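Local coordinates for CheA (Treponema denticola, PDB 6Y1Y), which probably relays chemoreceptor signals towards the flagellar motors as a histidine kinase that autophosphorylates, pairing through its coiled-coil dimerization domain, at the interface of chains A and B. Sequence-based numbering; all coordinates share one arbitrary frame. Chains: chain A/B, CheA.

Contact 1: the interface of chains A and B. Residues chain A 20, 24, 27, 111; chain B 24, 27, 108, 111.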
loop_
_atom_site.group_PDB
_atom_site.type_symbol
_atom_site.label_atom_id
_atom_site.label_comp_id
_atom_site.label_asym_id
_atom_site.label_seq_id
_atom_site.Cartn_x
_atom_site.Cartn_y
_atom_site.Cartn_z
ATOM N N THR A 20 -4.746 15.903 17.788
ATOM C CA THR A 20 -5.564 14.961 17.032
ATOM C C THR A 20 -5.895 15.492 15.640
ATOM O O THR A 20 -5.836 14.743 14.658
ATOM C CB THR A 20 -6.853 14.636 17.794
ATOM O OG1 THR A 20 -6.536 14.132 19.091
ATOM C CG2 THR A 20 -7.655 13.571 17.056
ATOM N N LYS A 24 -4.847 13.791 12.291
ATOM C CA LYS A 24 -5.875 13.526 11.288
ATOM C C LYS A 24 -5.456 14.033 9.909
ATOM O O LYS A 24 -5.620 13.334 8.903
ATOM C CB LYS A 24 -7.187 14.179 11.731
ATOM C CG LYS A 24 -8.383 13.935 10.832
ATOM C CD LYS A 24 -8.618 15.079 9.840
ATOM C CE LYS A 24 -8.818 16.413 10.542
ATOM N NZ LYS A 24 -9.020 17.510 9.547
ATOM N N LEU A 27 -2.754 11.697 8.521
ATOM C CA LEU A 27 -3.324 10.420 8.105
ATOM C C LEU A 27 -4.096 10.566 6.803
ATOM O O LEU A 27 -4.027 9.685 5.939
ATOM C CB LEU A 27 -4.217 9.855 9.211
ATOM C CG LEU A 27 -3.414 9.315 10.390
ATOM C CD1 LEU A 27 -4.246 9.057 11.621
ATOM C CD2 LEU A 27 -2.693 8.042 9.976
ATOM N N LEU A 111 -1.263 8.716 17.192
ATOM C CA LEU A 111 -2.679 8.765 17.530
ATOM C C LEU A 111 -2.980 7.886 18.739
ATOM O O LEU A 111 -3.795 8.250 19.596
ATOM C CB LEU A 111 -3.518 8.335 16.331
ATOM C CG LEU A 111 -5.035 8.377 16.546
ATOM C CD1 LEU A 111 -5.498 9.792 16.850
ATOM C CD2 LEU A 111 -5.761 7.813 15.322
ATOM N N LYS B 24 -8.485 4.300 16.184
ATOM C CA LYS B 24 -7.041 4.081 16.284
ATOM C C LYS B 24 -6.688 2.605 16.153
ATOM O O LYS B 24 -5.731 2.248 15.452
ATOM C CB LYS B 24 -6.508 4.640 17.609
ATOM C CG LYS B 24 -4.978 4.582 17.759
ATOM C CD LYS B 24 -4.442 3.279 18.396
ATOM C CE LYS B 24 -2.964 3.072 18.035
ATOM N NZ LYS B 24 -2.365 1.815 18.583
ATOM N N LEU B 27 -6.907 1.733 12.559
ATOM C CA LEU B 27 -5.788 2.298 11.813
ATOM C C LEU B 27 -4.517 1.511 12.075
ATOM O O LEU B 27 -3.713 1.303 11.162
ATOM C CB LEU B 27 -5.597 3.773 12.181
ATOM C CG LEU B 27 -6.689 4.687 11.630
ATOM C CD1 LEU B 27 -6.700 6.023 12.346
ATOM C CD2 LEU B 27 -6.517 4.896 10.126
ATOM N N SER B 108 -9.827 6.717 8.201
ATOM C CA SER B 108 -9.320 8.087 8.212
ATOM C C SER B 108 -10.453 9.097 8.134
ATOM O O SER B 108 -10.446 10.109 8.846
ATOM C CB SER B 108 -8.346 8.287 7.051
ATOM O OG SER B 108 -7.774 9.585 7.077
ATOM N N LEU B 111 -12.074 9.287 11.440
ATOM C CA LEU B 111 -11.265 10.051 12.381
ATOM C C LEU B 111 -11.460 11.543 12.181
ATOM O O LEU B 111 -11.532 12.299 13.156
ATOM C CB LEU B 111 -9.792 9.677 12.234
ATOM C CG LEU B 111 -8.858 10.447 13.169
ATOM C CD1 LEU B 111 -9.193 10.150 14.611
ATOM C CD2 LEU B 111 -7.417 10.100 12.874
HETATM O O HOH W 1 -7.865 11.474 9.033
#

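Contact 2: the interface of chains A and B. Residues chain A 48, 86-87, 89-90; chain B 48-49, 52.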
loop_
_atom_site.group_PDB
_atom_site.type_symbol
_atom_site.label_atom_id
_atom_site.label_comp_id
_atom_site.label_asym_id
_atom_site.label_seq_id
_atom_site.Cartn_x
_atom_site.Cartn_y
_atom_site.Cartn_z
ATOM N N TYR A 48 2.986 -4.877 -17.561
ATOM C CA TYR A 48 3.852 -6.040 -17.772
ATOM C C TYR A 48 3.072 -7.187 -18.388
ATOM O O TYR A 48 3.611 -7.941 -19.205
ATOM C CB TYR A 48 4.589 -6.462 -16.489
ATOM C CG TYR A 48 3.952 -7.486 -15.547
ATOM C CD1 TYR A 48 3.925 -8.840 -15.860
ATOM C CD2 TYR A 48 3.464 -7.100 -14.307
ATOM C CE1 TYR A 48 3.386 -9.767 -14.999
ATOM C CE2 TYR A 48 2.922 -8.031 -13.439
ATOM C CZ TYR A 48 2.892 -9.367 -13.795
ATOM O OH TYR A 48 2.365 -10.285 -12.922
ATOM N N LEU A 86 11.364 -4.852 -18.617
ATOM C CA LEU A 86 10.334 -5.532 -17.837
ATOM C C LEU A 86 10.793 -5.730 -16.397
ATOM O O LEU A 86 9.977 -5.686 -15.471
ATOM C CB LEU A 86 9.977 -6.900 -18.450
ATOM C CG LEU A 86 9.036 -6.976 -19.656
ATOM C CD1 LEU A 86 9.136 -8.349 -20.271
ATOM C CD2 LEU A 86 7.596 -6.689 -19.252
ATOM N N LEU A 87 12.096 -5.948 -16.190
ATOM C CA LEU A 87 12.591 -6.170 -14.832
ATOM C C LEU A 87 12.298 -5.000 -13.905
ATOM O O LEU A 87 12.136 -5.194 -12.696
ATOM C CB LEU A 87 14.099 -6.431 -14.870
ATOM C CG LEU A 87 14.444 -7.745 -15.559
ATOM C CD1 LEU A 87 15.932 -7.810 -15.884
ATOM C CD2 LEU A 87 14.034 -8.905 -14.666
ATOM N N VAL A 89 9.683 -2.764 -14.283
ATOM C CA VAL A 89 8.366 -2.218 -14.624
ATOM C C VAL A 89 7.651 -1.625 -13.412
ATOM O O VAL A 89 6.800 -0.742 -13.567
ATOM C CB VAL A 89 7.498 -3.298 -15.290
ATOM C CG1 VAL A 89 7.016 -4.311 -14.252
ATOM C CG2 VAL A 89 6.310 -2.668 -16.016
ATOM N N PHE A 90 7.969 -2.078 -12.200
ATOM C CA PHE A 90 7.323 -1.515 -11.017
ATOM C C PHE A 90 8.043 -0.285 -10.487
ATOM O O PHE A 90 7.570 0.321 -9.519
ATOM C CB PHE A 90 7.186 -2.597 -9.928
ATOM C CG PHE A 90 6.191 -3.670 -10.290
ATOM C CD1 PHE A 90 4.846 -3.473 -10.055
ATOM C CD2 PHE A 90 6.587 -4.849 -10.904
ATOM C CE1 PHE A 90 3.905 -4.417 -10.419
ATOM C CE2 PHE A 90 5.646 -5.802 -11.263
ATOM C CZ PHE A 90 4.312 -5.583 -11.014
ATOM N N TYR B 48 9.276 -12.514 -9.452
ATOM C CA TYR B 48 8.976 -11.921 -10.752
ATOM C C TYR B 48 10.248 -11.684 -11.550
ATOM O O TYR B 48 10.302 -11.991 -12.748
ATOM C CB TYR B 48 8.226 -10.590 -10.545
ATOM C CG TYR B 48 8.129 -9.708 -11.785
ATOM C CD1 TYR B 48 7.108 -9.893 -12.696
ATOM C CD2 TYR B 48 9.059 -8.698 -12.029
ATOM C CE1 TYR B 48 7.016 -9.110 -13.843
ATOM C CE2 TYR B 48 8.975 -7.898 -13.182
ATOM C CZ TYR B 48 7.947 -8.122 -14.070
ATOM O OH TYR B 48 7.843 -7.354 -15.208
ATOM N N LYS B 49 11.301 -11.172 -10.901
ATOM C CA LYS B 49 12.539 -10.905 -11.620
ATOM C C LYS B 49 13.227 -12.207 -12.019
ATOM O O LYS B 49 13.791 -12.301 -13.112
ATOM C CB LYS B 49 13.456 -10.024 -10.772
ATOM C CG LYS B 49 12.957 -8.587 -10.654
ATOM C CD LYS B 49 13.910 -7.735 -9.824
ATOM C CE LYS B 49 13.197 -6.482 -9.358
ATOM N NZ LYS B 49 14.041 -5.651 -8.456
ATOM N N THR B 52 11.265 -13.462 -15.029
ATOM C CA THR B 52 11.464 -12.624 -16.211
ATOM C C THR B 52 12.845 -12.840 -16.806
ATOM O O THR B 52 12.974 -13.022 -18.021
ATOM C CB THR B 52 11.266 -11.155 -15.840
ATOM O OG1 THR B 52 9.923 -10.938 -15.411
ATOM C CG2 THR B 52 11.564 -10.247 -17.034
#

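Contact 3: the interface of chains A and B. Residues chain A 34, 37, 97, 101, 104; chain B 34, 97, 104.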
loop_
_atom_site.group_PDB
_atom_site.type_symbol
_atom_site.label_atom_id
_atom_site.label_comp_id
_atom_site.label_asym_id
_atom_site.label_seq_id
_atom_site.Cartn_x
_atom_site.Cartn_y
_atom_site.Cartn_z
ATOM N N PHE A 34 -1.222 6.076 -0.290
ATOM C CA PHE A 34 -1.485 4.668 -0.567
ATOM C C PHE A 34 -2.389 4.486 -1.779
ATOM O O PHE A 34 -2.218 3.516 -2.520
ATOM C CB PHE A 34 -2.033 3.984 0.685
ATOM C CG PHE A 34 -0.951 3.648 1.674
ATOM C CD1 PHE A 34 -0.109 2.565 1.455
ATOM C CD2 PHE A 34 -0.727 4.448 2.784
ATOM C CE1 PHE A 34 0.919 2.271 2.345
ATOM C CE2 PHE A 34 0.303 4.161 3.673
ATOM C CZ PHE A 34 1.124 3.060 3.449
ATOM N N LEU A 37 -0.076 4.639 -4.591
ATOM C CA LEU A 37 0.679 3.392 -4.674
ATOM C C LEU A 37 -0.162 2.275 -5.274
ATOM O O LEU A 37 0.341 1.498 -6.094
ATOM C CB LEU A 37 1.180 2.998 -3.288
ATOM C CG LEU A 37 2.354 3.854 -2.815
ATOM C CD1 LEU A 37 2.596 3.671 -1.330
ATOM C CD2 LEU A 37 3.589 3.493 -3.605
ATOM N N MET A 97 6.556 2.569 -1.216
ATOM C CA MET A 97 5.694 1.879 -0.267
ATOM C C MET A 97 6.316 1.837 1.121
ATOM O O MET A 97 5.637 2.093 2.119
ATOM C CB MET A 97 5.390 0.471 -0.761
ATOM C CG MET A 97 4.523 -0.287 0.199
ATOM S SD MET A 97 2.786 0.034 -0.151
ATOM C CE MET A 97 2.018 -1.410 0.628
ATOM N N VAL A 101 4.621 3.413 4.452
ATOM C CA VAL A 101 4.308 2.615 5.633
ATOM C C VAL A 101 4.946 3.229 6.873
ATOM O O VAL A 101 4.309 3.341 7.929
ATOM C CB VAL A 101 4.763 1.160 5.418
ATOM C CG1 VAL A 101 4.658 0.383 6.719
ATOM C CG2 VAL A 101 3.913 0.504 4.338
ATOM N N PHE A 104 2.972 6.368 7.843
ATOM C CA PHE A 104 1.675 5.987 8.395
ATOM C C PHE A 104 1.826 5.377 9.790
ATOM O O PHE A 104 1.091 5.739 10.716
ATOM C CB PHE A 104 0.989 5.039 7.392
ATOM C CG PHE A 104 -0.374 4.509 7.811
ATOM C CD1 PHE A 104 -1.156 5.121 8.784
ATOM C CD2 PHE A 104 -0.876 3.377 7.188
ATOM C CE1 PHE A 104 -2.392 4.588 9.136
ATOM C CE2 PHE A 104 -2.110 2.851 7.529
ATOM C CZ PHE A 104 -2.870 3.447 8.500
ATOM N N PHE B 34 -0.628 -2.956 5.496
ATOM C CA PHE B 34 0.272 -2.446 4.470
ATOM C C PHE B 34 1.693 -2.959 4.670
ATOM O O PHE B 34 2.422 -3.144 3.690
ATOM C CB PHE B 34 0.247 -0.918 4.434
ATOM C CG PHE B 34 -0.995 -0.347 3.807
ATOM C CD1 PHE B 34 -1.305 -0.614 2.477
ATOM C CD2 PHE B 34 -1.834 0.485 4.540
ATOM C CE1 PHE B 34 -2.449 -0.090 1.898
ATOM C CE2 PHE B 34 -2.982 1.007 3.972
ATOM C CZ PHE B 34 -3.288 0.723 2.649
ATOM N N MET B 97 -4.333 -4.914 -2.268
ATOM C CA MET B 97 -3.866 -3.547 -2.042
ATOM C C MET B 97 -5.023 -2.559 -2.110
ATOM O O MET B 97 -5.165 -1.687 -1.242
ATOM C CB MET B 97 -2.789 -3.195 -3.068
ATOM C CG MET B 97 -2.268 -1.800 -2.930
ATOM S SD MET B 97 -1.069 -1.726 -1.598
ATOM C CE MET B 97 -0.578 -0.006 -1.755
ATOM N N PHE B 104 -8.464 1.816 4.899
ATOM C CA PHE B 104 -7.748 2.937 5.499
ATOM C C PHE B 104 -8.488 4.255 5.261
ATOM O O PHE B 104 -8.693 5.038 6.194
ATOM C CB PHE B 104 -6.322 2.959 4.932
ATOM C CG PHE B 104 -5.453 4.094 5.426
ATOM C CD1 PHE B 104 -5.708 4.740 6.621
ATOM C CD2 PHE B 104 -4.340 4.471 4.702
ATOM C CE1 PHE B 104 -4.887 5.781 7.054
ATOM C CE2 PHE B 104 -3.511 5.511 5.137
ATOM C CZ PHE B 104 -3.790 6.162 6.311
#

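Contact 1: the interface of chains A and B
A:Leu27 and B:Leu27 ride on the two copies of helix 7-67, and A:Leu111 and B:Leu111 on the two copies of helix 93-125, all with regular helical backbone angles, so that each chain brings two helices to a common core. This is the homodimeric domain of the CheA histidine kinase family, a coiled coil of four helices, and the cluster illustrates how leucines close such a bundle around a two-fold axis. B:Leu111 and A:Leu111 each extend with CG anti to the backbone N (chi1 179° and -179°), and the second torsion then turns CD2 to the centre. The two leucines meet tip to tip, CD2 to CD2 at 3.7 Å. The Leu27 pair also points end to end, with CD1 of A:Leu27 and CD1 of B:Leu27 4.0 Å apart. Between the pairs the approach is nearly perpendicular: CD1 of A:Leu27 touches CD2 of B:Leu111 at 3.6 Å, and the exchanged pair matches it.

At the margin, the aliphatic part of B:Lys24 slides antiparallel past A:Leu111, its CB 4.0 Å from CD2 of that leucine. A:Lys24 contributes its backbone, CA lying near CD2 of B:Leu111. Water 1 lies 2.9 Å from the carbonyl O of A:Lys24 and 2.7 Å from the hydroxyl OG of B:Ser108; it also reaches the carbonyl O of B:Ser108, bridging the chains beside the leucines.

Contact 2: the interface of chains A and B
B:Tyr48 projects from helix 7-67 of the dimerization coiled coil into a pocket of chain A formed by A:Tyr48, the 3-10 helix 84-88 and the loop that follows. From CB the ring leaves anti to the backbone N (chi1 167°), which sends it across the interface, with B:Thr52 of its own helix still backing one face. There OG1 of B:Thr52 sits above the ring centre and donates a hydrogen bond to the carbonyl O of B:Tyr48 at 2.9 Å. The opposite face receives the edge of A:Phe90, the two planes standing at 84°. Further out, CE1 presses edge-to-face over the centre of the A:Tyr48 ring, 3.7 Å from its CD1. CE2, on the other edge, lies 3.3 Å from the carbonyl O of A:Leu86, which is in the plane of the tyrosine ring. At the tip, the phenol OH donates a hydrogen bond of 2.7 Å to that same oxygen, arriving from above the carbonyl plane. The OH also meets CB of A:Tyr48 and, on the face that A:Phe90 covers, CG1 of A:Val89. CD2 of A:Leu87 slides past CG2 of B:Thr52. Ring packing and the phenol-to-carbonyl bond together tie one chain's long helix to the other's helix-loop junction, likely helping to set the dimer's register.

Contact 3: the interface of chains A and B
A:Phe34 and B:Phe34 stack face on face across the dimer axis, as do A:Phe104 and B:Phe104, making a double aromatic layer in the coiled-coil core of this histidine kinase domain. In the Phe34 pair the centroids are 3.9 Å apart and the planes tilt by 20°, with CD1 of B:Phe34 3.5 Å from CD1 of A:Phe34. The Phe104 rings lie closer to parallel, at 15°, and come from opposite directions; CZ of A:Phe104 is 3.4 Å from CE1 of B:Phe104. Both Phe104 side chains extend with CG anti to the backbone N (chi1 179° in chain A), which lets each ring span to its twin.

Edge contacts join the two stacks, the side chains crossing at about a right angle. CD2 of B:Phe34 abuts the rim of the A:Phe104 ring in its plane, 3.8 Å from CE2, and CD2 of A:Phe34 likewise approaches CE2 of B:Phe104.

The remaining contacts involve aliphatic and thioether groups. CG2 of A:Val101 lies against CB of B:Phe34, and CB of A:Leu37 rests on the methyl of B:Met97. The two methionines meet end to end, SD of A:Met97 lying 3.7 Å from CE of B:Met97. Set apart from these is a methyl-to-oxygen van der Waals contact, CE of A:Met97 to the carbonyl O of B:Phe34 at 3.5 Å.

The three contacts are stations along one elongated two-fold dimer. Contacts 1 and 3 are neighbours, the centres of their C-alpha atoms about 14 Å apart, and both are built from helices 7-67 and 93-125 of each chain. Contact 2 lies about 21 Å beyond contact 3 and about 35 Å from contact 1. In contact 2, helix 7-67 of one chain meets the 3-10 helix 84-88, the following loop and helix 7-67 of the other. Helix 7-67 therefore runs through all three, so the pairing extends from leucines through phenylalanines to tyrosines, and spreads the hold between the chains over a long stretch of the domain.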